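Local coordinates for protein putative phosphoglycolate phosphatase (Lactobacillus delbrueckii, PDB 2HI0) that probably hydrolyses 2-phosphoglycolate to glycolate and phosphate, as a phosphatase of the haloacid dehalogenase-like hydrolase family, at residues H35-F47 / R58-L71. Sequence-based numbering, arbitrary orientation. Where two conformers were deposited one is given.
Sequences HRHDFTVEDIKNF and RALAYEAGSSRESL
Arg58 reaches across to the end of helix 41-47. Its CB touches Phe47 CD1. CG is anti to the carbonyl carbon (chi1 -79°), and the chain then runs extended to NE. CD lies 3.4 Å from Phe47 O and also near Asn46 O. NE donates to Leu71 O, in its own segment. NH1 donates to Phe47 O at 3.0 Å; the oxygen lies in the guanidinium plane, but the donor stands above the carbonyl plane. NH2 bonds Val72 O. With an alanine in place of Arg58, the carbonyls of Phe47, Leu71 and Val72 would probably lose these donors, and the end of helix 41-47 its tie to the 71-72 backbone.

The Phe47 ring is a knob among Arg58, Ala59, Tyr62 and Leu71. Ala59 CA makes a CH-pi contact over the centre of one face, 3.8 Å from the centroid, and Asp43 O covers the opposite face. The edge of the Phe47 ring points to the Tyr62 face in an offset edge-to-face pair.

Polar contacts flank this apolar middle. Arg68 NH2 forms a salt bridge with Asp43 OD1 (2.8 Å), from above the carboxylate plane. The other Asp43 oxygen accepts from Thr40 N, in a capping box. Glu63 CG is anti to the backbone N (chi1 177°); OE1 accepts from His35 ND1 (2.7 Å) and OE2 from Arg36 N (2.8 Å). Leu60 CD2 lies over the His35 ring.

The contact joins helix 41-47 and the loop leading into it to helices 52-63 and 68-71 of the helical cap beside the Rossmann-like core. The buried Phe47 ring packs at the centre, while donors to carboxylates and carbonyls probably tie the loop and helix ends around it.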
loop_
_atom_site.group_PDB
_atom_site.type_symbol
_atom_site.label_atom_id
_atom_site.label_comp_id
_atom_site.label_asym_id
_atom_site.label_seq_id
_atom_site.Cartn_x
_atom_site.Cartn_y
_atom_site.Cartn_z
ATOM N N HIS A 35 -0.006 -21.758 -13.538
ATOM C CA HIS A 35 -1.090 -21.658 -12.557
ATOM C C HIS A 35 -2.352 -21.110 -13.215
ATOM O O HIS A 35 -2.294 -20.657 -14.346
ATOM C CB HIS A 35 -0.700 -20.755 -11.408
ATOM C CG HIS A 35 0.350 -21.352 -10.539
ATOM N ND1 HIS A 35 0.043 -22.246 -9.539
ATOM C CD2 HIS A 35 1.700 -21.262 -10.571
ATOM C CE1 HIS A 35 1.157 -22.646 -8.952
ATOM N NE2 HIS A 35 2.181 -22.083 -9.569
ATOM N N ARG A 36 -3.490 -21.218 -12.526
ATOM C CA ARG A 36 -4.743 -20.529 -12.858
ATOM C C ARG A 36 -4.424 -19.053 -12.989
ATOM O O ARG A 36 -3.607 -18.539 -12.219
ATOM C CB ARG A 36 -5.806 -20.756 -11.739
ATOM C CG ARG A 36 -6.325 -19.512 -10.985
ATOM C CD ARG A 36 -7.315 -19.868 -9.871
ATOM N NE ARG A 36 -8.395 -18.879 -9.760
ATOM C CZ ARG A 36 -9.331 -18.857 -8.808
ATOM N NH1 ARG A 36 -9.345 -19.734 -7.823
ATOM N NH2 ARG A 36 -10.265 -17.914 -8.832
ATOM N N HIS A 37 -5.080 -18.351 -13.900
ATOM C CA HIS A 37 -4.711 -16.963 -14.180
ATOM C C HIS A 37 -5.900 -16.101 -14.585
ATOM O O HIS A 37 -5.827 -15.289 -15.527
ATOM C CB HIS A 37 -3.633 -16.948 -15.302
ATOM C CG HIS A 37 -3.957 -17.818 -16.472
ATOM N ND1 HIS A 37 -3.558 -19.134 -16.546
ATOM C CD2 HIS A 37 -4.653 -17.568 -17.607
ATOM C CE1 HIS A 37 -4.003 -19.653 -17.684
ATOM N NE2 HIS A 37 -4.662 -18.720 -18.348
ATOM N N ASP A 38 -6.970 -16.260 -13.830
ATOM C CA ASP A 38 -8.202 -15.505 -14.038
ATOM C C ASP A 38 -8.603 -14.750 -12.770
ATOM O O ASP A 38 -9.779 -14.623 -12.472
ATOM C CB ASP A 38 -9.315 -16.471 -14.433
ATOM C CG ASP A 38 -9.557 -17.545 -13.345
ATOM O OD1 ASP A 38 -8.812 -17.556 -12.322
ATOM O OD2 ASP A 38 -10.490 -18.364 -13.513
ATOM N N PHE A 39 -7.632 -14.252 -12.007
ATOM C CA PHE A 39 -7.956 -13.422 -10.833
ATOM C C PHE A 39 -8.624 -12.124 -11.263
ATOM O O PHE A 39 -8.327 -11.587 -12.340
ATOM C CB PHE A 39 -6.736 -13.077 -9.995
ATOM C CG PHE A 39 -6.018 -14.275 -9.410
ATOM C CD1 PHE A 39 -6.642 -15.091 -8.476
ATOM C CD2 PHE A 39 -4.696 -14.535 -9.738
ATOM C CE1 PHE A 39 -5.972 -16.158 -7.876
ATOM C CE2 PHE A 39 -4.005 -15.593 -9.158
ATOM C CZ PHE A 39 -4.664 -16.418 -8.210
ATOM N N THR A 40 -9.531 -11.657 -10.406
ATOM C CA THR A 40 -10.268 -10.425 -10.617
ATOM C C THR A 40 -9.582 -9.308 -9.836
ATOM O O THR A 40 -8.760 -9.555 -8.945
ATOM C CB THR A 40 -11.728 -10.556 -10.075
ATOM O OG1 THR A 40 -11.663 -10.804 -8.671
ATOM C CG2 THR A 40 -12.509 -11.743 -10.754
ATOM N N VAL A 41 -9.937 -8.063 -10.154
ATOM C CA VAL A 41 -9.496 -6.913 -9.347
ATOM C C VAL A 41 -9.896 -7.057 -7.878
ATOM O O VAL A 41 -9.129 -6.674 -6.990
ATOM C CB VAL A 41 -10.021 -5.569 -9.888
ATOM C CG1 VAL A 41 -9.941 -4.491 -8.829
ATOM C CG2 VAL A 41 -9.311 -5.195 -11.183
ATOM N N GLU A 42 -11.067 -7.631 -7.611
ATOM C CA GLU A 42 -11.486 -7.824 -6.224
ATOM C C GLU A 42 -10.584 -8.843 -5.510
ATOM O O GLU A 42 -10.325 -8.712 -4.309
ATOM C CB GLU A 42 -12.962 -8.259 -6.102
ATOM C CG GLU A 42 -14.003 -7.172 -6.419
ATOM C CD GLU A 42 -13.820 -5.841 -5.657
ATOM O OE1 GLU A 42 -14.140 -5.801 -4.449
ATOM O OE2 GLU A 42 -13.377 -4.825 -6.272
ATOM N N ASP A 43 -10.105 -9.854 -6.241
ATOM C CA ASP A 43 -9.179 -10.833 -5.671
ATOM C C ASP A 43 -7.899 -10.084 -5.277
ATOM O O ASP A 43 -7.345 -10.257 -4.176
ATOM C CB ASP A 43 -8.837 -11.945 -6.670
ATOM C CG ASP A 43 -9.993 -12.898 -6.948
ATOM O OD1 ASP A 43 -10.837 -13.145 -6.048
ATOM O OD2 ASP A 43 -10.003 -13.432 -8.083
ATOM N N ILE A 44 -7.412 -9.268 -6.202
ATOM C CA ILE A 44 -6.150 -8.561 -5.960
ATOM C C ILE A 44 -6.221 -7.655 -4.722
ATOM O O ILE A 44 -5.236 -7.495 -4.009
ATOM C CB ILE A 44 -5.684 -7.763 -7.249
ATOM C CG1 ILE A 44 -4.689 -8.608 -8.047
ATOM C CG2 ILE A 44 -5.125 -6.403 -6.920
ATOM C CD1 ILE A 44 -5.283 -9.886 -8.634
ATOM N N LYS A 45 -7.379 -7.045 -4.483
ATOM C CA LYS A 45 -7.582 -6.213 -3.282
ATOM C C LYS A 45 -7.470 -6.994 -1.982
ATOM O O LYS A 45 -7.170 -6.415 -0.924
ATOM C CB LYS A 45 -8.918 -5.487 -3.378
ATOM C CG LYS A 45 -8.989 -4.479 -4.509
ATOM C CD LYS A 45 -10.348 -3.852 -4.617
ATOM C CE LYS A 45 -10.314 -2.685 -5.581
ATOM N NZ LYS A 45 -11.703 -2.207 -5.923
ATOM N N ASN A 46 -7.666 -8.306 -2.076
ATOM C CA ASN A 46 -7.456 -9.231 -0.943
ATOM C C ASN A 46 -6.017 -9.762 -0.866
ATOM O O ASN A 46 -5.580 -10.283 0.169
ATOM C CB ASN A 46 -8.405 -10.430 -1.024
ATOM C CG ASN A 46 -9.806 -10.093 -0.631
ATOM O OD1 ASN A 46 -10.195 -10.241 0.542
ATOM N ND2 ASN A 46 -10.580 -9.620 -1.595
ATOM N N PHE A 47 -5.267 -9.683 -1.953
ATOM C CA PHE A 47 -3.902 -10.210 -1.918
ATOM C C PHE A 47 -2.851 -9.214 -1.488
ATOM O O PHE A 47 -1.956 -9.537 -0.748
ATOM C CB PHE A 47 -3.489 -10.788 -3.261
ATOM C CG PHE A 47 -4.417 -11.871 -3.820
ATOM C CD1 PHE A 47 -5.201 -12.666 -3.000
ATOM C CD2 PHE A 47 -4.431 -12.095 -5.203
ATOM C CE1 PHE A 47 -6.035 -13.619 -3.554
ATOM C CE2 PHE A 47 -5.219 -13.041 -5.746
ATOM C CZ PHE A 47 -6.024 -13.821 -4.912
ATOM N N ARG A 58 -0.782 -15.577 -0.644
ATOM C CA ARG A 58 -2.244 -15.483 -0.629
ATOM C C ARG A 58 -2.868 -15.972 -1.939
ATOM O O ARG A 58 -3.870 -16.744 -1.923
ATOM C CB ARG A 58 -2.638 -14.057 -0.310
ATOM C CG ARG A 58 -2.553 -13.659 1.182
ATOM C CD ARG A 58 -2.882 -12.157 1.288
ATOM N NE ARG A 58 -2.957 -11.721 2.672
ATOM C CZ ARG A 58 -2.897 -10.454 3.053
ATOM N NH1 ARG A 58 -2.645 -9.505 2.149
ATOM N NH2 ARG A 58 -3.008 -10.157 4.326
ATOM N N ALA A 59 -2.303 -15.528 -3.056
ATOM C CA ALA A 59 -2.876 -15.888 -4.376
ATOM C C ALA A 59 -2.767 -17.384 -4.650
ATOM O O ALA A 59 -3.718 -17.989 -5.132
ATOM C CB ALA A 59 -2.188 -15.103 -5.544
ATOM N N LEU A 60 -1.644 -17.976 -4.283
ATOM C CA LEU A 60 -1.455 -19.420 -4.420
ATOM C C LEU A 60 -2.421 -20.184 -3.508
ATOM O O LEU A 60 -2.964 -21.206 -3.901
ATOM C CB LEU A 60 0.002 -19.829 -4.156
ATOM C CG LEU A 60 1.039 -19.445 -5.202
ATOM C CD1 LEU A 60 2.489 -19.689 -4.698
ATOM C CD2 LEU A 60 0.783 -20.251 -6.525
ATOM N N ALA A 61 -2.628 -19.687 -2.290
ATOM C CA ALA A 61 -3.566 -20.353 -1.358
ATOM C C ALA A 61 -4.989 -20.256 -1.893
ATOM O O ALA A 61 -5.761 -21.221 -1.815
ATOM C CB ALA A 61 -3.482 -19.679 0.020
ATOM N N TYR A 62 -5.328 -19.089 -2.436
ATOM C CA TYR A 62 -6.646 -18.899 -3.012
ATOM C C TYR A 62 -6.844 -19.842 -4.206
ATOM O O TYR A 62 -7.913 -20.503 -4.315
ATOM C CB TYR A 62 -6.836 -17.436 -3.406
ATOM C CG TYR A 62 -8.258 -17.102 -3.642
ATOM C CD1 TYR A 62 -9.139 -17.048 -2.576
ATOM C CD2 TYR A 62 -8.729 -16.828 -4.924
ATOM C CE1 TYR A 62 -10.485 -16.717 -2.761
ATOM C CE2 TYR A 62 -10.079 -16.493 -5.127
ATOM C CZ TYR A 62 -10.955 -16.465 -4.026
ATOM O OH TYR A 62 -12.289 -16.160 -4.182
ATOM N N GLU A 63 -5.839 -19.973 -5.071
ATOM C CA GLU A 63 -5.919 -20.943 -6.173
ATOM C C GLU A 63 -6.186 -22.365 -5.616
ATOM O O GLU A 63 -6.948 -23.145 -6.195
ATOM C CB GLU A 63 -4.644 -20.976 -7.007
ATOM C CG GLU A 63 -4.652 -22.011 -8.120
ATOM C CD GLU A 63 -3.300 -22.162 -8.829
ATOM O OE1 GLU A 63 -2.224 -22.007 -8.181
ATOM O OE2 GLU A 63 -3.326 -22.492 -10.034
ATOM N N ALA A 64 -5.571 -22.676 -4.475
ATOM C CA ALA A 64 -5.668 -24.005 -3.844
ATOM C C ALA A 64 -6.984 -24.239 -3.070
ATOM O O ALA A 64 -7.228 -25.340 -2.591
ATOM C CB ALA A 64 -4.477 -24.224 -2.933
ATOM N N GLY A 65 -7.799 -23.193 -2.919
ATOM C CA GLY A 65 -9.143 -23.305 -2.341
ATOM C C GLY A 65 -9.368 -22.583 -1.026
ATOM O O GLY A 65 -10.439 -22.754 -0.422
ATOM N N SER A 66 -8.387 -21.811 -0.575
ATOM C CA SER A 66 -8.500 -21.024 0.662
ATOM C C SER A 66 -9.581 -19.943 0.560
ATOM O O SER A 66 -9.808 -19.356 -0.497
ATOM C CB SER A 66 -7.152 -20.389 1.071
ATOM O OG SER A 66 -6.216 -21.396 1.385
ATOM N N SER A 67 -10.272 -19.720 1.668
ATOM C CA SER A 67 -11.249 -18.646 1.788
ATOM C C SER A 67 -10.600 -17.272 1.781
ATOM O O SER A 67 -9.424 -17.111 2.169
ATOM C CB SER A 67 -12.057 -18.801 3.057
ATOM O OG SER A 67 -11.234 -18.530 4.172
ATOM N N ARG A 68 -11.354 -16.255 1.392
ATOM C CA ARG A 68 -10.824 -14.880 1.507
ATOM C C ARG A 68 -10.508 -14.530 2.936
ATOM O O ARG A 68 -9.508 -13.891 3.216
ATOM C CB ARG A 68 -11.781 -13.826 0.950
ATOM C CG ARG A 68 -11.974 -13.977 -0.495
ATOM C CD ARG A 68 -12.754 -12.861 -1.067
ATOM N NE ARG A 68 -12.488 -12.723 -2.492
ATOM C CZ ARG A 68 -13.178 -11.909 -3.285
ATOM N NH1 ARG A 68 -14.170 -11.167 -2.785
ATOM N NH2 ARG A 68 -12.875 -11.838 -4.579
ATOM N N GLU A 69 -11.361 -14.955 3.869
ATOM C CA GLU A 69 -11.153 -14.697 5.305
ATOM C C GLU A 69 -9.799 -15.166 5.764
ATOM O O GLU A 69 -9.121 -14.497 6.549
ATOM C CB GLU A 69 -12.188 -15.426 6.178
ATOM C CG GLU A 69 -12.082 -15.124 7.699
ATOM C CD GLU A 69 -11.246 -16.125 8.568
ATOM O OE1 GLU A 69 -10.752 -17.201 8.118
ATOM O OE2 GLU A 69 -11.084 -15.799 9.772
ATOM N N SER A 70 -9.437 -16.372 5.318
ATOM C CA SER A 70 -8.230 -17.025 5.794
ATOM C C SER A 70 -6.987 -16.294 5.350
ATOM O O SER A 70 -5.893 -16.470 5.953
ATOM C CB SER A 70 -8.131 -18.497 5.352
ATOM O OG SER A 70 -7.878 -18.654 3.959
ATOM N N LEU A 71 -7.099 -15.509 4.280
ATOM C CA LEU A 71 -5.929 -14.827 3.755
ATOM C C LEU A 71 -5.478 -13.648 4.636
ATOM O O LEU A 71 -4.309 -13.251 4.593
ATOM C CB LEU A 71 -6.220 -14.345 2.366
ATOM C CG LEU A 71 -6.704 -15.363 1.340
ATOM C CD1 LEU A 71 -6.923 -14.651 0.009
ATOM C CD2 LEU A 71 -5.848 -16.570 1.202
HETATM O O HOH W 1 -8.618 -22.400 -8.284
HETATM O O HOH W 2 -14.121 -11.413 -7.414
HETATM O O HOH W 3 -9.771 -13.482 -3.420
HETATM O O HOH W 4 -12.858 -14.762 -6.566
HETATM O O HOH W 5 -8.861 -11.361 2.361
#